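Local coordinates for RagA protein (Porphyromonas gingivalis, PDB 6SLN) that probably takes up nutrient molecules across the outer membrane as a TonB-dependent receptor with a plugged transmembrane beta-barrel, at residues I450-I453 and T457-A460; S500-A505 and S571-F576; F576-G579 and W583-I586. One frame throughout, in Å; residues are numbered along the deposited sequence.

Contact 1 of 3, residues I450-I453 and T457-A460; sequences ITPI and TLKA. With 3PE (1,2-Distearoyl-sn-glycerophosphoethanolamine), chain G.
Ile450 and Leu458 face each other as an antiparallel hydrogen-bonded pair, their side chains rising from the same side of the barrel wall. Two nearly straight bonds join the backbones: Ile450 N to Leu458 O (3.0 Å, 173° at the hydrogen) and Leu458 N to Ile450 O (2.9 Å, 166°). The side chains meet mainly through their roots, with CB of Ile450 4.5 Å from CB of Leu458. CG of Leu458 lies beside its own backbone N (chi1 -37°), which brings it over the strand gap to 3.7 Å from O of Ile450. From there the leucine tip reaches along the hairpin, CD1 coming 4.3 Å from CG of Pro452. On the reverse side, Thr451 and Thr457 run alongside each other and point the same way. CG2 of Thr451 lies against OG1 of Thr457, while OG1 of Thr451 makes a weak hydrogen bond to the carbonyl of Trp362, in the turn between strands 345-360 and 363-377. Past the paired residues, Ala460 shares the side of Leu458 and meets bound phospholipid: its CB is 3.6 Å from C29 of one acyl chain and 3.7 Å from C3B of the other. The end of that second chain also reaches CB of Leu458. Apolar residues toward lipid and threonines on the other side mark the closing end of a hairpin with a short turn in an outer-membrane beta-barrel.

Contact 2 of 3, residues S500-A505 and S571-F576; sequences SFTNTA and SFFSRF. With 3PE (1,2-Distearoyl-sn-glycerophosphoethanolamine), chain G; LMT (dodecyl-beta-D-maltoside), chain H.
Phe573 reaches across to Thr504 and Thr502, although their strands are not neighbours: strand 515-540 runs between them, and CA of Thr504 is 8.9 Å from CA of Phe573. The ring tip does the touching. Its CZ is 3.7 Å from CG2 of Thr504, which approaches the ring obliquely, and 4.4 Å from CG2 of Thr502, which sits at the ring edge near its plane. Phe573 can bridge the gap because CG stands between its backbone N and carbonyl carbon (chi1 58°), leaning the ring over the intervening strand. Both threonines offer methyl groups here; OG1 of Thr502 is hydrogen-bonded instead to Glu524 on that middle strand. Phe573 also packs on Arg591 of strand 584-595 and on Ile194, a residue from a loop of the plug region, so this side of the wall looks inward. The alternating residues Phe501 and Asn503 turn to the opposite side and meet lipid. C23 of the phospholipid lies 4.0 Å above the Phe501 ring plane, over its centre, while detergent approaches the ring tip, with C3 of dodecyl maltoside 3.9 Å from Phe501 CZ. Asn503 lies along the other acyl chain, ND2 being 3.6 Å from its C35 and weakly hydrogen-bonded to His523. Such inside-outside alternation, with plug on one side and lipid on the other, belongs to the transmembrane barrel of TonB-dependent receptors.

Contact 3 of 3, residues F576-G579 and W583-I586; sequences FNYG and WMYI
Tyr578 and Ile586, the two residues with most surface buried here, form an antiparallel hydrogen-bonded pair near the turn of the hairpin 561-580/584-595. Tyr578 N donates to Ile586 O over 2.9 Å, almost straight at the hydrogen (175°) and nearly along the C=O axis. The return bond, Ile586 N to Tyr578 O, is longer at 3.1 Å and more bent, its donor tilted 34° from the carbonyl plane. Tyr578 O is also met by CA of Tyr585 in a CA-H...O contact of 3.2 Å. The Tyr578 side chain starts on the same side of the sheet as that of Ile586. Its CG lies anti to the backbone N (chi1 177°), and ring atom CE1 comes 4.5 Å from CE of Met584, which approaches the ring obliquely. On the other side, Gly579 and Tyr585 form a non-hydrogen-bonded pair, and the tyrosine ring lies beside the glycine, CD1 being 3.7 Å from Gly579 CA. Cohesion therefore comes chiefly from the main chain, reinforced by CA-H...O contacts, while Tyr578 and Met584 add a loose apolar contact on one side and the Tyr585 ring lies against the bare backbone of Gly579 on the other.

Overall arrangement
All three contacts lie in the barrel wall, on the same side of the chain's centre, and follow one another along the sequence. Contact 1 joins strand 435-450 to 456-475; strand 487-510, its next neighbour, carries the first half of contact 2, so the two touch, through Lys459 N and Thr504 O (2.8 Å, a probable hydrogen bond) among others. Their centres are 13 Å apart and both meet the same phospholipid. Contact 3 continues strand 561-580 from contact 2, sharing Phe576, with centres 20 Å apart. Contacts 1 and 3, 23 Å apart between centres, do not touch; each closes a hairpin, whereas contact 2 spans three strands in the wall between plug and membrane.

Contact 1 of 3, residues I450-I453 and T457-A460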
loop_
_atom_site.group_PDB
_atom_site.type_symbol
_atom_site.label_atom_id
_atom_site.label_comp_id
_atom_site.label_asym_id
_atom_site.label_seq_id
_atom_site.Cartn_x
_atom_site.Cartn_y
_atom_site.Cartn_z
ATOM N N ILE A 450 10.197 -29.473 -31.077
ATOM C CA ILE A 450 9.573 -30.411 -31.997
ATOM C C ILE A 450 10.473 -30.546 -33.220
ATOM O O ILE A 450 10.688 -29.569 -33.954
ATOM C CB ILE A 450 8.166 -29.949 -32.405
ATOM C CG1 ILE A 450 7.292 -29.706 -31.171
ATOM C CG2 ILE A 450 7.534 -30.973 -33.306
ATOM C CD1 ILE A 450 5.791 -29.728 -31.461
ATOM N N THR A 451 11.011 -31.750 -33.434
ATOM C CA THR A 451 11.691 -32.082 -34.683
ATOM C C THR A 451 10.783 -33.001 -35.495
ATOM O O THR A 451 10.722 -34.213 -35.228
ATOM C CB THR A 451 13.051 -32.744 -34.425
ATOM O OG1 THR A 451 12.960 -33.637 -33.306
ATOM C CG2 THR A 451 14.108 -31.683 -34.128
ATOM N N PRO A 452 10.034 -32.473 -36.478
ATOM C CA PRO A 452 9.038 -33.294 -37.186
ATOM C C PRO A 452 9.545 -33.965 -38.456
ATOM O O PRO A 452 9.016 -35.013 -38.847
ATOM C CB PRO A 452 7.933 -32.281 -37.508
ATOM C CG PRO A 452 8.652 -30.996 -37.678
ATOM C CD PRO A 452 9.870 -31.037 -36.767
ATOM N N ILE A 453 10.526 -33.354 -39.132
ATOM C CA ILE A 453 11.217 -33.949 -40.272
ATOM C C ILE A 453 12.707 -33.675 -40.102
ATOM O O ILE A 453 13.112 -32.820 -39.311
ATOM C CB ILE A 453 10.723 -33.401 -41.633
ATOM C CG1 ILE A 453 11.218 -31.967 -41.832
ATOM C CG2 ILE A 453 9.192 -33.481 -41.743
ATOM C CD1 ILE A 453 10.443 -31.182 -42.867
ATOM N N THR A 457 13.687 -28.052 -36.955
ATOM C CA THR A 457 13.508 -27.939 -35.513
ATOM C C THR A 457 12.658 -26.709 -35.225
ATOM O O THR A 457 12.976 -25.609 -35.693
ATOM C CB THR A 457 14.856 -27.852 -34.800
ATOM O OG1 THR A 457 15.634 -29.003 -35.137
ATOM C CG2 THR A 457 14.665 -27.814 -33.290
ATOM N N LEU A 458 11.566 -26.900 -34.479
ATOM C CA LEU A 458 10.660 -25.825 -34.079
ATOM C C LEU A 458 10.741 -25.693 -32.565
ATOM O O LEU A 458 10.287 -26.585 -31.844
ATOM C CB LEU A 458 9.225 -26.124 -34.506
ATOM C CG LEU A 458 9.051 -26.815 -35.854
ATOM C CD1 LEU A 458 7.605 -27.150 -36.087
ATOM C CD2 LEU A 458 9.549 -25.910 -36.950
ATOM N N LYS A 459 11.303 -24.590 -32.081
ATOM C CA LYS A 459 11.443 -24.380 -30.648
ATOM C C LYS A 459 10.461 -23.320 -30.178
ATOM O O LYS A 459 10.527 -22.164 -30.609
ATOM C CB LYS A 459 12.866 -23.984 -30.272
ATOM C CG LYS A 459 13.109 -24.117 -28.786
ATOM C CD LYS A 459 14.594 -24.179 -28.464
ATOM C CE LYS A 459 14.928 -23.383 -27.203
ATOM N NZ LYS A 459 16.367 -23.525 -26.840
ATOM N N ALA A 460 9.560 -23.722 -29.290
ATOM C CA ALA A 460 8.721 -22.801 -28.546
ATOM C C ALA A 460 9.305 -22.656 -27.143
ATOM O O ALA A 460 9.636 -23.656 -26.499
ATOM C CB ALA A 460 7.276 -23.302 -28.488
HETATM C C1 3PE G . 0.757 -9.708 -29.200
HETATM C C2 3PE G . 1.182 -11.155 -29.332
HETATM C C3 3PE G . 2.132 -11.295 -30.535
HETATM O O31 3PE G . 2.455 -12.641 -30.762
HETATM O O32 3PE G . 1.797 -12.516 -32.903
HETATM C C31 3PE G . 2.053 -13.214 -31.982
HETATM C C32 3PE G . 1.921 -14.742 -32.122
HETATM C C33 3PE G . 3.066 -15.393 -32.905
HETATM C C34 3PE G . 2.737 -16.863 -33.193
HETATM C C35 3PE G . 3.500 -17.830 -32.278
HETATM C C36 3PE G . 3.928 -19.068 -33.071
HETATM C C37 3PE G . 4.035 -20.307 -32.176
HETATM C C38 3PE G . 4.499 -21.499 -33.022
HETATM C C39 3PE G . 4.808 -22.684 -32.116
HETATM C C3A 3PE G . 5.655 -23.716 -32.857
HETATM C C3B 3PE G . 6.490 -24.518 -31.854
HETATM O O21 3PE G . 1.770 -11.457 -28.087
HETATM O O22 3PE G . 0.554 -12.927 -26.911
HETATM C C21 3PE G . 1.502 -12.746 -27.587
HETATM C C22 3PE G . 2.431 -13.927 -27.884
HETATM C C23 3PE G . 1.940 -15.216 -27.217
HETATM C C24 3PE G . 2.181 -16.366 -28.200
HETATM C C25 3PE G . 3.011 -17.503 -27.598
HETATM C C26 3PE G . 2.760 -18.800 -28.385
HETATM C C27 3PE G . 3.350 -19.990 -27.625
HETATM C C28 3PE G . 3.131 -21.308 -28.377
HETATM C C29 3PE G . 3.825 -22.475 -27.657
HETATM C C2A 3PE G . 3.019 -23.777 -27.755
HETATM C C2B 3PE G . 3.881 -25.032 -28.011
HETATM C C2C 3PE G . 3.341 -26.222 -27.189
HETATM C C2D 3PE G . 4.073 -27.557 -27.442
#

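Contact 2 of 3, residues S500-A505 and S571-F576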
loop_
_atom_site.group_PDB
_atom_site.type_symbol
_atom_site.label_atom_id
_atom_site.label_comp_id
_atom_site.label_asym_id
_atom_site.label_seq_id
_atom_site.Cartn_x
_atom_site.Cartn_y
_atom_site.Cartn_z
ATOM N N SER A 500 7.843 -13.326 -21.640
ATOM C CA SER A 500 8.667 -13.441 -22.829
ATOM C C SER A 500 8.359 -14.739 -23.558
ATOM O O SER A 500 8.368 -15.816 -22.948
ATOM C CB SER A 500 10.141 -13.380 -22.458
ATOM O OG SER A 500 10.964 -14.042 -23.412
ATOM N N PHE A 501 8.104 -14.636 -24.867
ATOM C CA PHE A 501 7.893 -15.792 -25.721
ATOM C C PHE A 501 8.785 -15.682 -26.947
ATOM O O PHE A 501 8.841 -14.625 -27.581
ATOM C CB PHE A 501 6.431 -15.912 -26.149
ATOM C CG PHE A 501 5.457 -15.621 -25.052
ATOM C CD1 PHE A 501 5.112 -14.316 -24.757
ATOM C CD2 PHE A 501 4.871 -16.646 -24.334
ATOM C CE1 PHE A 501 4.229 -14.032 -23.763
ATOM C CE2 PHE A 501 3.971 -16.366 -23.342
ATOM C CZ PHE A 501 3.654 -15.052 -23.052
ATOM N N THR A 502 9.466 -16.780 -27.282
ATOM C CA THR A 502 10.328 -16.862 -28.450
ATOM C C THR A 502 10.014 -18.138 -29.213
ATOM O O THR A 502 10.059 -19.233 -28.644
ATOM C CB THR A 502 11.809 -16.843 -28.071
ATOM O OG1 THR A 502 12.116 -15.609 -27.414
ATOM C CG2 THR A 502 12.674 -16.974 -29.333
ATOM N N ASN A 503 9.730 -17.997 -30.505
ATOM C CA ASN A 503 9.262 -19.104 -31.325
ATOM C C ASN A 503 10.062 -19.124 -32.618
ATOM O O ASN A 503 10.040 -18.152 -33.381
ATOM C CB ASN A 503 7.762 -18.965 -31.590
ATOM C CG ASN A 503 6.946 -19.127 -30.324
ATOM O OD1 ASN A 503 6.957 -20.194 -29.709
ATOM N ND2 ASN A 503 6.258 -18.067 -29.912
ATOM N N THR A 504 10.777 -20.223 -32.861
ATOM C CA THR A 504 11.721 -20.279 -33.964
ATOM C C THR A 504 11.596 -21.588 -34.718
ATOM O O THR A 504 11.416 -22.651 -34.122
ATOM C CB THR A 504 13.175 -20.134 -33.485
ATOM O OG1 THR A 504 13.497 -21.204 -32.585
ATOM C CG2 THR A 504 13.381 -18.793 -32.794
ATOM N N ALA A 505 11.736 -21.497 -36.033
ATOM C CA ALA A 505 11.784 -22.655 -36.910
ATOM C C ALA A 505 13.133 -22.633 -37.607
ATOM O O ALA A 505 13.503 -21.621 -38.211
ATOM C CB ALA A 505 10.640 -22.628 -37.919
ATOM N N SER A 571 8.816 -8.820 -32.290
ATOM C CA SER A 571 9.982 -9.061 -33.122
ATOM C C SER A 571 9.717 -10.180 -34.113
ATOM O O SER A 571 9.080 -11.182 -33.777
ATOM C CB SER A 571 11.184 -9.418 -32.251
ATOM O OG SER A 571 11.907 -8.258 -31.910
ATOM N N PHE A 572 10.208 -10.003 -35.338
ATOM C CA PHE A 572 10.253 -11.072 -36.324
ATOM C C PHE A 572 11.648 -11.075 -36.902
ATOM O O PHE A 572 12.156 -10.017 -37.292
ATOM C CB PHE A 572 9.210 -10.879 -37.418
ATOM C CG PHE A 572 7.799 -10.798 -36.898
ATOM C CD1 PHE A 572 7.127 -11.939 -36.508
ATOM C CD2 PHE A 572 7.148 -9.580 -36.799
ATOM C CE1 PHE A 572 5.830 -11.871 -36.027
ATOM C CE2 PHE A 572 5.857 -9.502 -36.319
ATOM C CZ PHE A 572 5.196 -10.655 -35.926
ATOM N N PHE A 573 12.297 -12.238 -36.909
ATOM C CA PHE A 573 13.704 -12.248 -37.274
ATOM C C PHE A 573 14.055 -13.496 -38.067
ATOM O O PHE A 573 13.337 -14.497 -38.063
ATOM C CB PHE A 573 14.614 -12.125 -36.051
ATOM C CG PHE A 573 14.435 -13.207 -35.007
ATOM C CD1 PHE A 573 13.472 -13.085 -34.011
ATOM C CD2 PHE A 573 15.288 -14.318 -34.972
ATOM C CE1 PHE A 573 13.339 -14.066 -33.021
ATOM C CE2 PHE A 573 15.160 -15.312 -33.977
ATOM C CZ PHE A 573 14.192 -15.184 -33.007
ATOM N N SER A 574 15.186 -13.409 -38.753
ATOM C CA SER A 574 15.679 -14.490 -39.579
ATOM C C SER A 574 17.199 -14.525 -39.514
ATOM O O SER A 574 17.867 -13.501 -39.313
ATOM C CB SER A 574 15.239 -14.315 -41.031
ATOM O OG SER A 574 15.792 -13.113 -41.522
ATOM N N ARG A 575 17.735 -15.718 -39.733
ATOM C CA ARG A 575 19.174 -15.894 -39.771
ATOM C C ARG A 575 19.470 -17.063 -40.696
ATOM O O ARG A 575 18.844 -18.122 -40.577
ATOM C CB ARG A 575 19.733 -16.155 -38.374
ATOM C CG ARG A 575 21.233 -16.342 -38.355
ATOM C CD ARG A 575 21.623 -17.553 -37.536
ATOM N NE ARG A 575 21.558 -17.294 -36.099
ATOM C CZ ARG A 575 21.536 -18.251 -35.178
ATOM N NH1 ARG A 575 21.570 -19.526 -35.545
ATOM N NH2 ARG A 575 21.484 -17.942 -33.891
ATOM N N PHE A 576 20.415 -16.862 -41.617
ATOM C CA PHE A 576 20.763 -17.841 -42.638
ATOM C C PHE A 576 22.257 -18.108 -42.594
ATOM O O PHE A 576 23.052 -17.182 -42.408
ATOM C CB PHE A 576 20.357 -17.348 -44.015
ATOM C CG PHE A 576 18.897 -17.128 -44.152
ATOM C CD1 PHE A 576 18.069 -18.156 -44.564
ATOM C CD2 PHE A 576 18.339 -15.901 -43.844
ATOM C CE1 PHE A 576 16.709 -17.962 -44.688
ATOM C CE2 PHE A 576 16.973 -15.698 -43.955
ATOM C CZ PHE A 576 16.159 -16.732 -44.383
HETATM C C1 3PE G . 0.757 -9.708 -29.200
HETATM C C2 3PE G . 1.182 -11.155 -29.332
HETATM C C3 3PE G . 2.132 -11.295 -30.535
HETATM O O31 3PE G . 2.455 -12.641 -30.762
HETATM O O32 3PE G . 1.797 -12.516 -32.903
HETATM C C31 3PE G . 2.053 -13.214 -31.982
HETATM C C32 3PE G . 1.921 -14.742 -32.122
HETATM C C33 3PE G . 3.066 -15.393 -32.905
HETATM C C34 3PE G . 2.737 -16.863 -33.193
HETATM C C35 3PE G . 3.500 -17.830 -32.278
HETATM C C36 3PE G . 3.928 -19.068 -33.071
HETATM C C37 3PE G . 4.035 -20.307 -32.176
HETATM C C38 3PE G . 4.499 -21.499 -33.022
HETATM C C39 3PE G . 4.808 -22.684 -32.116
HETATM C C3A 3PE G . 5.655 -23.716 -32.857
HETATM C C3B 3PE G . 6.490 -24.518 -31.854
HETATM O O21 3PE G . 1.770 -11.457 -28.087
HETATM O O22 3PE G . 0.554 -12.927 -26.911
HETATM C C21 3PE G . 1.502 -12.746 -27.587
HETATM C C22 3PE G . 2.431 -13.927 -27.884
HETATM C C23 3PE G . 1.940 -15.216 -27.217
HETATM C C24 3PE G . 2.181 -16.366 -28.200
HETATM C C25 3PE G . 3.011 -17.503 -27.598
HETATM C C26 3PE G . 2.760 -18.800 -28.385
HETATM C C27 3PE G . 3.350 -19.990 -27.625
HETATM C C28 3PE G . 3.131 -21.308 -28.377
HETATM C C29 3PE G . 3.825 -22.475 -27.657
HETATM C C2A 3PE G . 3.019 -23.777 -27.755
HETATM C C2B 3PE G . 3.881 -25.032 -28.011
HETATM C C2C 3PE G . 3.341 -26.222 -27.189
HETATM C C2D 3PE G . 4.073 -27.557 -27.442
HETATM C C1B LMT H . -2.018 -6.147 -24.272
HETATM C C2B LMT H . -1.801 -5.570 -22.811
HETATM C C3B LMT H . -2.790 -4.434 -22.450
HETATM C C4B LMT H . -2.805 -3.433 -23.622
HETATM C C5B LMT H . -3.440 -4.256 -24.753
HETATM C C6B LMT H . -4.015 -3.368 -25.867
HETATM O O1B LMT H . -2.758 -7.343 -24.282
HETATM O O2B LMT H . -1.862 -6.593 -21.888
HETATM O O3B LMT H . -2.526 -3.863 -21.230
HETATM O "O4'" LMT H . -3.542 -2.302 -23.336
HETATM O O5B LMT H . -2.516 -5.223 -25.232
HETATM O O6B LMT H . -5.340 -3.704 -26.125
HETATM C "C1'" LMT H . -2.448 -11.346 -24.189
HETATM C "C2'" LMT H . -1.078 -10.664 -23.984
HETATM C "C3'" LMT H . -1.421 -9.200 -23.656
HETATM C "C4'" LMT H . -2.126 -8.492 -24.832
HETATM C "C5'" LMT H . -3.219 -9.430 -25.478
HETATM C "C6'" LMT H . -3.564 -9.062 -26.922
HETATM O "O1'" LMT H . -2.451 -12.745 -24.205
HETATM O "O2'" LMT H . -0.385 -11.171 -22.900
HETATM O "O3'" LMT H . -0.300 -8.507 -23.256
HETATM O "O5'" LMT H . -2.986 -10.851 -25.425
HETATM O "O6'" LMT H . -2.823 -7.931 -27.304
HETATM C C1 LMT H . -1.243 -13.516 -24.311
HETATM C C2 LMT H . -1.450 -14.768 -23.475
HETATM C C3 LMT H . -0.231 -15.610 -23.186
HETATM C C4 LMT H . -0.606 -17.086 -23.077
HETATM C C5 LMT H . 0.399 -17.958 -23.789
HETATM C C6 LMT H . 0.785 -19.218 -23.047
HETATM C C7 LMT H . 2.022 -19.801 -23.699
HETATM C C8 LMT H . 2.447 -21.125 -23.098
HETATM C C9 LMT H . 3.715 -21.640 -23.756
HETATM C C10 LMT H . 4.144 -23.008 -23.258
HETATM C C11 LMT H . 5.546 -23.316 -23.744
HETATM C C12 LMT H . 5.959 -24.742 -23.540
#

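Contact 3 of 3, residues F576-G579 and W583-I586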
loop_
_atom_site.group_PDB
_atom_site.type_symbol
_atom_site.label_atom_id
_atom_site.label_comp_id
_atom_site.label_asym_id
_atom_site.label_seq_id
_atom_site.Cartn_x
_atom_site.Cartn_y
_atom_site.Cartn_z
ATOM N N PHE A 576 20.415 -16.862 -41.617
ATOM C CA PHE A 576 20.763 -17.841 -42.638
ATOM C C PHE A 576 22.257 -18.108 -42.594
ATOM O O PHE A 576 23.052 -17.182 -42.408
ATOM C CB PHE A 576 20.357 -17.348 -44.015
ATOM C CG PHE A 576 18.897 -17.128 -44.152
ATOM C CD1 PHE A 576 18.069 -18.156 -44.564
ATOM C CD2 PHE A 576 18.339 -15.901 -43.844
ATOM C CE1 PHE A 576 16.709 -17.962 -44.688
ATOM C CE2 PHE A 576 16.973 -15.698 -43.955
ATOM C CZ PHE A 576 16.159 -16.732 -44.383
ATOM N N ASN A 577 22.629 -19.377 -42.775
ATOM C CA ASN A 577 24.012 -19.831 -42.646
ATOM C C ASN A 577 24.351 -20.736 -43.819
ATOM O O ASN A 577 23.792 -21.830 -43.950
ATOM C CB ASN A 577 24.230 -20.562 -41.324
ATOM C CG ASN A 577 23.560 -19.869 -40.168
ATOM O OD1 ASN A 577 23.913 -18.742 -39.826
ATOM N ND2 ASN A 577 22.579 -20.533 -39.557
ATOM N N TYR A 578 25.284 -20.291 -44.652
ATOM C CA TYR A 578 25.738 -21.026 -45.819
ATOM C C TYR A 578 27.171 -21.507 -45.604
ATOM O O TYR A 578 27.972 -20.848 -44.935
ATOM C CB TYR A 578 25.646 -20.133 -47.049
ATOM C CG TYR A 578 26.152 -20.744 -48.318
ATOM C CD1 TYR A 578 27.506 -20.739 -48.620
ATOM C CD2 TYR A 578 25.273 -21.293 -49.239
ATOM C CE1 TYR A 578 27.975 -21.290 -49.787
ATOM C CE2 TYR A 578 25.733 -21.841 -50.418
ATOM C CZ TYR A 578 27.086 -21.839 -50.682
ATOM O OH TYR A 578 27.558 -22.387 -51.843
ATOM N N GLY A 579 27.495 -22.666 -46.174
ATOM C CA GLY A 579 28.808 -23.241 -45.955
ATOM C C GLY A 579 29.366 -24.062 -47.102
ATOM O O GLY A 579 29.189 -25.283 -47.132
ATOM N N TRP A 583 35.350 -24.301 -45.696
ATOM C CA TRP A 583 36.208 -23.156 -45.406
ATOM C C TRP A 583 35.539 -21.800 -45.590
ATOM O O TRP A 583 35.923 -20.859 -44.889
ATOM C CB TRP A 583 37.472 -23.202 -46.274
ATOM C CG TRP A 583 37.391 -22.397 -47.559
ATOM C CD1 TRP A 583 37.620 -21.052 -47.715
ATOM C CD2 TRP A 583 37.102 -22.903 -48.861
ATOM N NE1 TRP A 583 37.481 -20.698 -49.038
ATOM C CE2 TRP A 583 37.163 -21.818 -49.760
ATOM C CE3 TRP A 583 36.797 -24.170 -49.353
ATOM C CZ2 TRP A 583 36.918 -21.967 -51.124
ATOM C CZ3 TRP A 583 36.555 -24.317 -50.708
ATOM C CH2 TRP A 583 36.608 -23.222 -51.575
ATOM N N MET A 584 34.575 -21.647 -46.496
ATOM C CA MET A 584 33.908 -20.366 -46.731
ATOM C C MET A 584 32.489 -20.418 -46.173
ATOM O O MET A 584 31.655 -21.182 -46.669
ATOM C CB MET A 584 33.875 -20.029 -48.218
ATOM C CG MET A 584 33.222 -18.696 -48.532
ATOM S SD MET A 584 33.152 -18.443 -50.308
ATOM C CE MET A 584 31.396 -18.512 -50.598
ATOM N N TYR A 585 32.213 -19.583 -45.170
ATOM C CA TYR A 585 30.899 -19.500 -44.545
ATOM C C TYR A 585 30.359 -18.079 -44.674
ATOM O O TYR A 585 31.106 -17.105 -44.534
ATOM C CB TYR A 585 30.958 -19.910 -43.062
ATOM C CG TYR A 585 31.453 -21.320 -42.828
ATOM C CD1 TYR A 585 30.577 -22.397 -42.842
ATOM C CD2 TYR A 585 32.801 -21.573 -42.602
ATOM C CE1 TYR A 585 31.031 -23.693 -42.633
ATOM C CE2 TYR A 585 33.268 -22.866 -42.393
ATOM C CZ TYR A 585 32.378 -23.921 -42.407
ATOM O OH TYR A 585 32.833 -25.203 -42.201
ATOM N N ILE A 586 29.060 -17.964 -44.950
ATOM C CA ILE A 586 28.381 -16.675 -45.002
ATOM C C ILE A 586 27.140 -16.728 -44.124
ATOM O O ILE A 586 26.348 -17.672 -44.213
ATOM C CB ILE A 586 28.000 -16.269 -46.434
ATOM C CG1 ILE A 586 29.254 -16.160 -47.303
ATOM C CG2 ILE A 586 27.255 -14.947 -46.400
ATOM C CD1 ILE A 586 29.883 -14.782 -47.311
#